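Local coordinates for E3 19 kDa protein (Human adenovirus E serotype 4, PDB 5IRO) that probably binds MHC class I heavy chains and retains them in the endoplasmic reticulum, impairing their transport to the surface of the infected cell, at residues N14-Q19 and V81-I86; Q19-P24 and A30-C35; I44-K49 and N53-T58. One frame throughout, in Å; residues are numbered along the deposited sequence.

Contact 1. Residues N14-Q19 and V81-I86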
loop_
_atom_site.group_PDB
_atom_site.type_symbol
_atom_site.label_atom_id
_atom_site.label_comp_id
_atom_site.label_asym_id
_atom_site.label_seq_id
_atom_site.Cartn_x
_atom_site.Cartn_y
_atom_site.Cartn_z
ATOM N N ASN D 14 -23.022 28.222 -10.187
ATOM C CA ASN D 14 -23.534 26.865 -10.012
ATOM C C ASN D 14 -22.812 25.949 -9.016
ATOM O O ASN D 14 -23.436 25.040 -8.463
ATOM C CB ASN D 14 -23.704 26.173 -11.366
ATOM C CG ASN D 14 -24.849 26.755 -12.170
ATOM O OD1 ASN D 14 -25.496 27.712 -11.743
ATOM N ND2 ASN D 14 -25.099 26.186 -13.340
ATOM N N PRO D 15 -21.507 26.174 -8.775
ATOM C CA PRO D 15 -20.944 25.361 -7.693
ATOM C C PRO D 15 -21.506 25.726 -6.314
ATOM O O PRO D 15 -20.908 26.486 -5.551
ATOM C CB PRO D 15 -19.447 25.661 -7.784
ATOM C CG PRO D 15 -19.232 25.892 -9.245
ATOM C CD PRO D 15 -20.452 26.655 -9.691
ATOM N N ASP D 16 -22.681 25.173 -6.037
ATOM C CA ASP D 16 -23.262 25.113 -4.708
ATOM C C ASP D 16 -23.235 23.628 -4.425
ATOM O O ASP D 16 -22.976 23.184 -3.305
ATOM C CB ASP D 16 -24.704 25.626 -4.708
ATOM C CG ASP D 16 -25.717 24.536 -4.374
ATOM O OD1 ASP D 16 -26.141 24.448 -3.202
ATOM O OD2 ASP D 16 -26.084 23.758 -5.283
ATOM N N LYS D 17 -23.499 22.865 -5.482
ATOM C CA LYS D 17 -23.460 21.418 -5.424
ATOM C C LYS D 17 -22.077 20.962 -5.861
ATOM O O LYS D 17 -21.833 20.689 -7.037
ATOM C CB LYS D 17 -24.537 20.816 -6.336
ATOM C CG LYS D 17 -24.598 19.295 -6.325
ATOM C CD LYS D 17 -25.589 18.769 -7.357
ATOM C CE LYS D 17 -26.995 19.279 -7.087
ATOM N NZ LYS D 17 -27.988 18.746 -8.062
ATOM N N CYS D 18 -21.173 20.898 -4.890
ATOM C CA CYS D 18 -19.866 20.295 -5.071
ATOM C C CYS D 18 -19.901 18.895 -4.466
ATOM O O CYS D 18 -20.009 18.740 -3.248
ATOM C CB CYS D 18 -18.799 21.156 -4.399
ATOM S SG CYS D 18 -18.412 22.671 -5.280
ATOM N N GLN D 19 -19.814 17.884 -5.324
ATOM C CA GLN D 19 -20.020 16.493 -4.929
ATOM C C GLN D 19 -19.042 16.008 -3.862
ATOM O O GLN D 19 -17.887 16.424 -3.824
ATOM C CB GLN D 19 -19.905 15.584 -6.157
ATOM C CG GLN D 19 -18.487 15.498 -6.714
ATOM C CD GLN D 19 -18.348 14.535 -7.873
ATOM O OE1 GLN D 19 -18.599 14.888 -9.025
ATOM N NE2 GLN D 19 -17.934 13.309 -7.574
ATOM N N VAL D 81 -20.007 31.093 0.186
ATOM C CA VAL D 81 -21.334 30.541 0.435
ATOM C C VAL D 81 -21.231 29.344 1.375
ATOM O O VAL D 81 -20.430 28.433 1.149
ATOM C CB VAL D 81 -22.023 30.115 -0.881
ATOM C CG1 VAL D 81 -23.268 29.287 -0.601
ATOM C CG2 VAL D 81 -22.365 31.335 -1.721
ATOM N N ASN D 82 -22.034 29.362 2.437
ATOM C CA ASN D 82 -22.060 28.263 3.392
ATOM C C ASN D 82 -23.026 27.166 2.955
ATOM O O ASN D 82 -24.197 27.434 2.689
ATOM C CB ASN D 82 -22.436 28.770 4.789
ATOM C CG ASN D 82 -21.299 29.513 5.462
ATOM O OD1 ASN D 82 -20.339 29.913 4.808
ATOM N ND2 ASN D 82 -21.399 29.695 6.772
ATOM N N ASN D 83 -22.534 25.935 2.876
ATOM C CA ASN D 83 -23.385 24.805 2.529
ATOM C C ASN D 83 -23.394 23.753 3.629
ATOM O O ASN D 83 -22.340 23.372 4.132
ATOM C CB ASN D 83 -22.923 24.183 1.211
ATOM C CG ASN D 83 -23.428 24.942 0.001
ATOM O OD1 ASN D 83 -24.394 25.698 0.087
ATOM N ND2 ASN D 83 -22.768 24.751 -1.136
ATOM N N THR D 84 -24.577 23.269 3.990
ATOM C CA THR D 84 -24.678 22.267 5.045
ATOM C C THR D 84 -24.934 20.878 4.458
ATOM O O THR D 84 -25.968 20.624 3.843
ATOM C CB THR D 84 -25.764 22.625 6.101
ATOM O OG1 THR D 84 -25.909 21.543 7.030
ATOM C CG2 THR D 84 -27.110 22.920 5.449
ATOM N N PHE D 85 -23.960 19.991 4.627
ATOM C CA PHE D 85 -24.137 18.588 4.283
ATOM C C PHE D 85 -23.776 17.791 5.514
ATOM O O PHE D 85 -22.708 17.977 6.097
ATOM C CB PHE D 85 -23.237 18.173 3.122
ATOM C CG PHE D 85 -23.506 16.776 2.630
ATOM C CD1 PHE D 85 -22.803 15.694 3.140
ATOM C CD2 PHE D 85 -24.478 16.543 1.670
ATOM C CE1 PHE D 85 -23.054 14.409 2.692
ATOM C CE2 PHE D 85 -24.734 15.262 1.218
ATOM C CZ PHE D 85 -24.022 14.192 1.730
ATOM N N ILE D 86 -24.674 16.899 5.910
ATOM C CA ILE D 86 -24.473 16.129 7.125
ATOM C C ILE D 86 -23.566 14.910 6.940
ATOM O O ILE D 86 -23.862 13.989 6.176
ATOM C CB ILE D 86 -25.827 15.717 7.752
ATOM C CG1 ILE D 86 -25.603 15.019 9.091
ATOM C CG2 ILE D 86 -26.672 14.889 6.780
ATOM C CD1 ILE D 86 -25.258 15.980 10.199
#
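The backbone carbonyl oxygen of D16 is approached by two nitrogens. The amide nitrogen ND2 of N83 comes within 2.7 Å of D16 O, although the angle is too poor for a proper hydrogen bond, so the approach is best read as a close polar contact. From its own segment D16 O also takes a weak hydrogen bond from C18 N, at 3.3 Å. The CG of N83 stands beside its backbone N and anti to its carbonyl carbon (chi1 -81°), and this brings the amide up to D16, with ND2 rather than OD1 at the D16 carbonyl. The two side chains then cross at nearly a right angle, with the D16 carboxylate and the N83 amide turned 88° from each other. Their nearest oxygens, D16 OD1 and N83 OD1, stay 3.9 Å apart, and no bond joins them.

The contact is small, burying about 95 Å² in all, and lies at the surface. Within the loop P15 is the centre of an inverse gamma turn, closed by D16 N to N14 O; a disulfide ties C18 to C35, just past strand 29-34. N83 and V81 hydrogen-bond through their backbones to Y67 and V69 of strand 66-72. The arrangement is that of an irregular, disulfide-tethered loop, leading into strand 20-24, that touches strand 78-84, an outermost strand of the three-stranded antiparallel sheet 43-45, 66-72, 78-84 in the lumenal domain of E3-19K.

Contact 2. Residues Q19-P24 and A30-C35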
loop_
_atom_site.group_PDB
_atom_site.type_symbol
_atom_site.label_atom_id
_atom_site.label_comp_id
_atom_site.label_asym_id
_atom_site.label_seq_id
_atom_site.Cartn_x
_atom_site.Cartn_y
_atom_site.Cartn_z
ATOM N N GLN D 19 -19.814 17.884 -5.324
ATOM C CA GLN D 19 -20.020 16.493 -4.929
ATOM C C GLN D 19 -19.042 16.008 -3.862
ATOM O O GLN D 19 -17.887 16.424 -3.824
ATOM C CB GLN D 19 -19.905 15.584 -6.157
ATOM C CG GLN D 19 -18.487 15.498 -6.714
ATOM C CD GLN D 19 -18.348 14.535 -7.873
ATOM O OE1 GLN D 19 -18.599 14.888 -9.025
ATOM N NE2 GLN D 19 -17.934 13.309 -7.574
ATOM N N LEU D 20 -19.521 15.151 -2.968
ATOM C CA LEU D 20 -18.659 14.600 -1.928
ATOM C C LEU D 20 -18.856 13.096 -1.721
ATOM O O LEU D 20 -19.969 12.582 -1.825
ATOM C CB LEU D 20 -18.778 15.374 -0.607
ATOM C CG LEU D 20 -20.075 15.471 0.200
ATOM C CD1 LEU D 20 -19.761 16.058 1.567
ATOM C CD2 LEU D 20 -21.122 16.319 -0.502
ATOM N N SER D 21 -17.759 12.407 -1.429
ATOM C CA SER D 21 -17.770 10.965 -1.217
ATOM C C SER D 21 -17.164 10.613 0.138
ATOM O O SER D 21 -16.304 11.332 0.650
ATOM C CB SER D 21 -17.008 10.248 -2.335
ATOM O OG SER D 21 -15.744 10.849 -2.555
ATOM N N PHE D 22 -17.620 9.507 0.719
ATOM C CA PHE D 22 -17.126 9.056 2.015
ATOM C C PHE D 22 -16.510 7.674 1.884
ATOM O O PHE D 22 -16.979 6.848 1.100
ATOM C CB PHE D 22 -18.249 9.034 3.053
ATOM C CG PHE D 22 -18.770 10.392 3.415
ATOM C CD1 PHE D 22 -18.516 10.925 4.666
ATOM C CD2 PHE D 22 -19.504 11.140 2.509
ATOM C CE1 PHE D 22 -18.988 12.172 5.008
ATOM C CE2 PHE D 22 -19.977 12.390 2.844
ATOM C CZ PHE D 22 -19.721 12.905 4.094
ATOM N N GLN D 23 -15.452 7.424 2.648
ATOM C CA GLN D 23 -14.742 6.159 2.518
ATOM C C GLN D 23 -14.050 5.750 3.818
ATOM O O GLN D 23 -13.507 6.595 4.533
ATOM C CB GLN D 23 -13.740 6.251 1.360
ATOM C CG GLN D 23 -12.992 4.969 1.033
ATOM C CD GLN D 23 -12.143 5.098 -0.216
ATOM O OE1 GLN D 23 -12.379 5.969 -1.053
ATOM N NE2 GLN D 23 -11.146 4.231 -0.348
ATOM N N PRO D 24 -14.081 4.445 4.128
ATOM C CA PRO D 24 -13.410 3.867 5.297
ATOM C C PRO D 24 -11.906 3.712 5.088
ATOM O O PRO D 24 -11.488 2.902 4.264
ATOM C CB PRO D 24 -14.060 2.482 5.418
ATOM C CG PRO D 24 -14.549 2.168 4.046
ATOM C CD PRO D 24 -14.975 3.477 3.469
ATOM N N ALA D 30 -13.253 8.938 6.251
ATOM C CA ALA D 30 -12.560 9.843 5.342
ATOM C C ALA D 30 -13.546 10.565 4.434
ATOM O O ALA D 30 -14.315 9.938 3.692
ATOM C CB ALA D 30 -11.536 9.082 4.512
ATOM N N VAL D 31 -13.504 11.892 4.510
ATOM C CA VAL D 31 -14.375 12.768 3.742
ATOM C C VAL D 31 -13.649 13.331 2.527
ATOM O O VAL D 31 -12.497 13.757 2.628
ATOM C CB VAL D 31 -14.855 13.953 4.608
ATOM C CG1 VAL D 31 -15.814 14.837 3.831
ATOM C CG2 VAL D 31 -15.496 13.452 5.891
ATOM N N LEU D 32 -14.324 13.332 1.383
ATOM C CA LEU D 32 -13.743 13.868 0.159
ATOM C C LEU D 32 -14.730 14.799 -0.533
ATOM O O LEU D 32 -15.624 14.344 -1.242
ATOM C CB LEU D 32 -13.369 12.735 -0.793
ATOM C CG LEU D 32 -12.659 13.188 -2.070
ATOM C CD1 LEU D 32 -11.183 13.448 -1.810
ATOM C CD2 LEU D 32 -12.856 12.179 -3.185
ATOM N N ILE D 33 -14.549 16.102 -0.348
ATOM C CA ILE D 33 -15.403 17.095 -0.989
ATOM C C ILE D 33 -14.841 17.496 -2.348
ATOM O O ILE D 33 -13.866 18.246 -2.429
ATOM C CB ILE D 33 -15.554 18.353 -0.114
ATOM C CG1 ILE D 33 -15.900 17.956 1.324
ATOM C CG2 ILE D 33 -16.617 19.279 -0.686
ATOM C CD1 ILE D 33 -15.873 19.111 2.306
ATOM N N LYS D 34 -15.457 16.991 -3.413
ATOM C CA LYS D 34 -14.996 17.286 -4.766
ATOM C C LYS D 34 -15.865 18.327 -5.476
ATOM O O LYS D 34 -17.042 18.092 -5.752
ATOM C CB LYS D 34 -14.933 16.006 -5.600
ATOM C CG LYS D 34 -14.356 16.206 -6.992
ATOM C CD LYS D 34 -14.202 14.880 -7.713
ATOM C CE LYS D 34 -13.504 15.052 -9.052
ATOM N NZ LYS D 34 -13.422 13.763 -9.791
ATOM N N CYS D 35 -15.273 19.477 -5.767
ATOM C CA CYS D 35 -15.916 20.488 -6.593
ATOM C C CYS D 35 -15.239 20.544 -7.957
ATOM O O CYS D 35 -14.330 19.759 -8.232
ATOM C CB CYS D 35 -15.890 21.854 -5.899
ATOM S SG CYS D 35 -16.822 21.918 -4.346
#
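S21 and L32 face each other as a hydrogen-bonded antiparallel pair: S21 N donates to L32 O at 2.9 Å, and L32 N returns a bond of 2.9 Å to S21 O. Q23 and A30 repeat the pattern two residues on, with Q23 N to A30 O at 3.0 Å lying in the carbonyl plane. At the other end K34 N is bonded to Q19 O. L20 with I33 and F22 with V31 are the non-hydrogen-bonded pairs, and F22 CA points its hydrogen at A30 O over 3.4 Å.

Around this backbone core the side chains separate by face. F22 and V31 run side by side in the same direction, and F22 CE1 rests against V31 CG2 at 3.8 Å; L20 CD1 more loosely meets I33 CG1. S21 and L32 project from the other face, where S21 OG, set between the backbone N and the carbonyl carbon (chi1 49°), lies against L32 CD2 at 3.2 Å. At the open end of the hairpin, away from the turn, Q19 and K34 lie alongside each other, Q19 CG being 3.8 Å from K34 CB.

Farther out, M90 packs on F22 and F87 on V31, whereas Q23 and L32 touch the chain of another protein. The segments form a beta hairpin whose second strand, 29-34, occupies the middle of a three-stranded antiparallel sheet, between 20-24 and 54-59.

Contact 3. Residues I44-K49 and N53-T58; sequences IQYKNK and NTLAST
L55 pushes its branched end between I44, Y46 and K49, and most of the contact is built round it. Its CD1 methyl lies between two carbonyl oxygens, with L55 CD1 3.3 Å from I44 O and 3.5 Å from K49 O. The I44 side chain meets that of L55 at a slant, I44 CG2 being 3.7 Å from L55 CB. The aliphatic chain of K49 runs past the leucine, antiparallel to it, bringing K49 CD near L55 CD2, and Y46 CB lies 3.9 Å from that same L55 CD2.

The edge of the Y46 ring faces S57 and T58. Its CG is anti to the backbone N (chi1 171°), which brings the ring to S57, where Y46 CD2 meets S57 CB at 3.6 Å; S57 OG and T58 O sit at the edge, in the ring plane. K47 covers one face with CG, offset toward the rim, then extends so that K47 NZ donates to T58 O at 2.8 Å, from 36° out of the carbonyl plane. K47 NZ is also salt-bridged to D63, and Y46 OH is bonded to P64 O. K49 NZ reaches A56 O, and outside the two segments it pairs with an acidic side chain of another protein's chain.

The contact connects two sheets, strand 43-45 lying beside 66-72 and residues 54-58 beside strand 29-34, whose I33 packs on Y46, while the Y46 ring meets that of F87 at about 45°.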
loop_
_atom_site.group_PDB
_atom_site.type_symbol
_atom_site.label_atom_id
_atom_site.label_comp_id
_atom_site.label_asym_id
_atom_site.label_seq_id
_atom_site.Cartn_x
_atom_site.Cartn_y
_atom_site.Cartn_z
ATOM N N ILE D 44 -12.366 25.709 -1.565
ATOM C CA ILE D 44 -13.205 24.889 -0.703
ATOM C C ILE D 44 -12.611 24.837 0.701
ATOM O O ILE D 44 -11.410 24.630 0.878
ATOM C CB ILE D 44 -13.453 23.467 -1.278
ATOM C CG1 ILE D 44 -14.464 22.704 -0.418
ATOM C CG2 ILE D 44 -12.154 22.688 -1.419
ATOM C CD1 ILE D 44 -15.823 23.356 -0.355
ATOM N N GLN D 45 -13.459 25.061 1.697
ATOM C CA GLN D 45 -13.027 25.022 3.085
ATOM C C GLN D 45 -13.983 24.142 3.879
ATOM O O GLN D 45 -15.193 24.197 3.673
ATOM C CB GLN D 45 -12.994 26.441 3.654
ATOM C CG GLN D 45 -12.962 26.544 5.169
ATOM C CD GLN D 45 -11.634 27.050 5.687
ATOM O OE1 GLN D 45 -10.896 27.728 4.972
ATOM N NE2 GLN D 45 -11.324 26.732 6.938
ATOM N N TYR D 46 -13.442 23.331 4.780
ATOM C CA TYR D 46 -14.258 22.408 5.559
ATOM C C TYR D 46 -14.141 22.728 7.049
ATOM O O TYR D 46 -15.065 23.289 7.636
ATOM C CB TYR D 46 -13.856 20.956 5.268
ATOM C CG TYR D 46 -14.484 19.925 6.183
ATOM C CD1 TYR D 46 -15.816 20.023 6.570
ATOM C CD2 TYR D 46 -13.743 18.850 6.654
ATOM C CE1 TYR D 46 -16.386 19.085 7.407
ATOM C CE2 TYR D 46 -14.307 17.905 7.490
ATOM C CZ TYR D 46 -15.628 18.027 7.863
ATOM O OH TYR D 46 -16.194 17.088 8.694
ATOM N N LYS D 47 -13.016 22.376 7.664
ATOM C CA LYS D 47 -12.804 22.706 9.070
ATOM C C LYS D 47 -11.953 23.963 9.199
ATOM O O LYS D 47 -12.457 25.088 9.169
ATOM C CB LYS D 47 -12.080 21.561 9.784
ATOM C CG LYS D 47 -12.919 20.312 10.022
ATOM C CD LYS D 47 -12.078 19.190 10.631
ATOM C CE LYS D 47 -12.885 17.910 10.816
ATOM N NZ LYS D 47 -12.022 16.740 11.157
ATOM N N ASN D 48 -10.652 23.743 9.333
ATOM C CA ASN D 48 -9.673 24.811 9.423
ATOM C C ASN D 48 -8.669 24.560 8.315
ATOM O O ASN D 48 -7.550 25.074 8.319
ATOM C CB ASN D 48 -9.003 24.815 10.795
ATOM C CG ASN D 48 -9.997 25.012 11.924
ATOM O OD1 ASN D 48 -11.021 25.673 11.754
ATOM N ND2 ASN D 48 -9.703 24.431 13.082
ATOM N N LYS D 49 -9.105 23.745 7.360
ATOM C CA LYS D 49 -8.286 23.336 6.236
ATOM C C LYS D 49 -8.919 23.861 4.958
ATOM O O LYS D 49 -10.117 23.696 4.730
ATOM C CB LYS D 49 -8.167 21.811 6.188
ATOM C CG LYS D 49 -7.556 21.261 4.909
ATOM C CD LYS D 49 -7.521 19.740 4.937
ATOM C CE LYS D 49 -6.842 19.173 3.703
ATOM N NZ LYS D 49 -6.661 17.699 3.803
ATOM N N ASN D 53 -9.731 22.991 -5.165
ATOM C CA ASN D 53 -10.923 22.472 -5.828
ATOM C C ASN D 53 -11.473 21.220 -5.148
ATOM O O ASN D 53 -12.684 21.000 -5.117
ATOM C CB ASN D 53 -10.617 22.157 -7.294
ATOM C CG ASN D 53 -10.288 23.396 -8.105
ATOM O OD1 ASN D 53 -9.148 23.860 -8.113
ATOM N ND2 ASN D 53 -11.281 23.924 -8.811
ATOM N N THR D 54 -10.579 20.403 -4.600
ATOM C CA THR D 54 -10.979 19.159 -3.951
ATOM C C THR D 54 -10.327 19.062 -2.577
ATOM O O THR D 54 -9.130 19.307 -2.429
ATOM C CB THR D 54 -10.591 17.929 -4.799
ATOM O OG1 THR D 54 -11.125 18.070 -6.122
ATOM C CG2 THR D 54 -11.130 16.650 -4.174
ATOM N N LEU D 55 -11.119 18.695 -1.575
ATOM C CA LEU D 55 -10.643 18.663 -0.199
ATOM C C LEU D 55 -10.782 17.254 0.370
ATOM O O LEU D 55 -11.713 16.529 0.028
ATOM C CB LEU D 55 -11.435 19.670 0.645
ATOM C CG LEU D 55 -10.838 20.197 1.955
ATOM C CD1 LEU D 55 -11.376 21.585 2.268
ATOM C CD2 LEU D 55 -11.134 19.256 3.106
ATOM N N ALA D 56 -9.843 16.864 1.226
ATOM C CA ALA D 56 -9.912 15.566 1.889
ATOM C C ALA D 56 -9.616 15.690 3.378
ATOM O O ALA D 56 -8.538 16.132 3.770
ATOM C CB ALA D 56 -8.952 14.584 1.237
ATOM N N SER D 57 -10.581 15.297 4.202
ATOM C CA SER D 57 -10.400 15.317 5.648
ATOM C C SER D 57 -11.041 14.105 6.309
ATOM O O SER D 57 -11.122 13.029 5.716
ATOM C CB SER D 57 -10.975 16.600 6.247
ATOM O OG SER D 57 -10.788 16.626 7.651
ATOM N N THR D 58 -11.492 14.290 7.544
ATOM C CA THR D 58 -12.154 13.228 8.286
ATOM C C THR D 58 -13.316 13.773 9.093
ATOM O O THR D 58 -13.336 14.954 9.440
ATOM C CB THR D 58 -11.196 12.543 9.271
ATOM O OG1 THR D 58 -9.840 12.831 8.906
ATOM C CG2 THR D 58 -11.434 11.041 9.293
#

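How the contacts relate
The contacts lie close together, with centres 10 to 12 Å apart. Contacts 1 and 2 share Q19 and are joined covalently, C18 SG lying 2.0 Å from C35 SG; F85 of contact 1 also packs on L20 and F22. Strand 54-59, the 53-58 side of contact 3, is the neighbour of strand 29-34 in the sheet of contact 2: I33 N lies 2.9 Å from L55 O, and V31 N lies 2.9 Å from S57 O, both probable hydrogen bonds. Contacts 1 and 3 do not touch, their nearest atoms being about 5 Å apart, but each involves an outermost strand of the other sheet, 78-84 and 43-45. Residues of contacts 2 and 3 also meet the partner protein's chain.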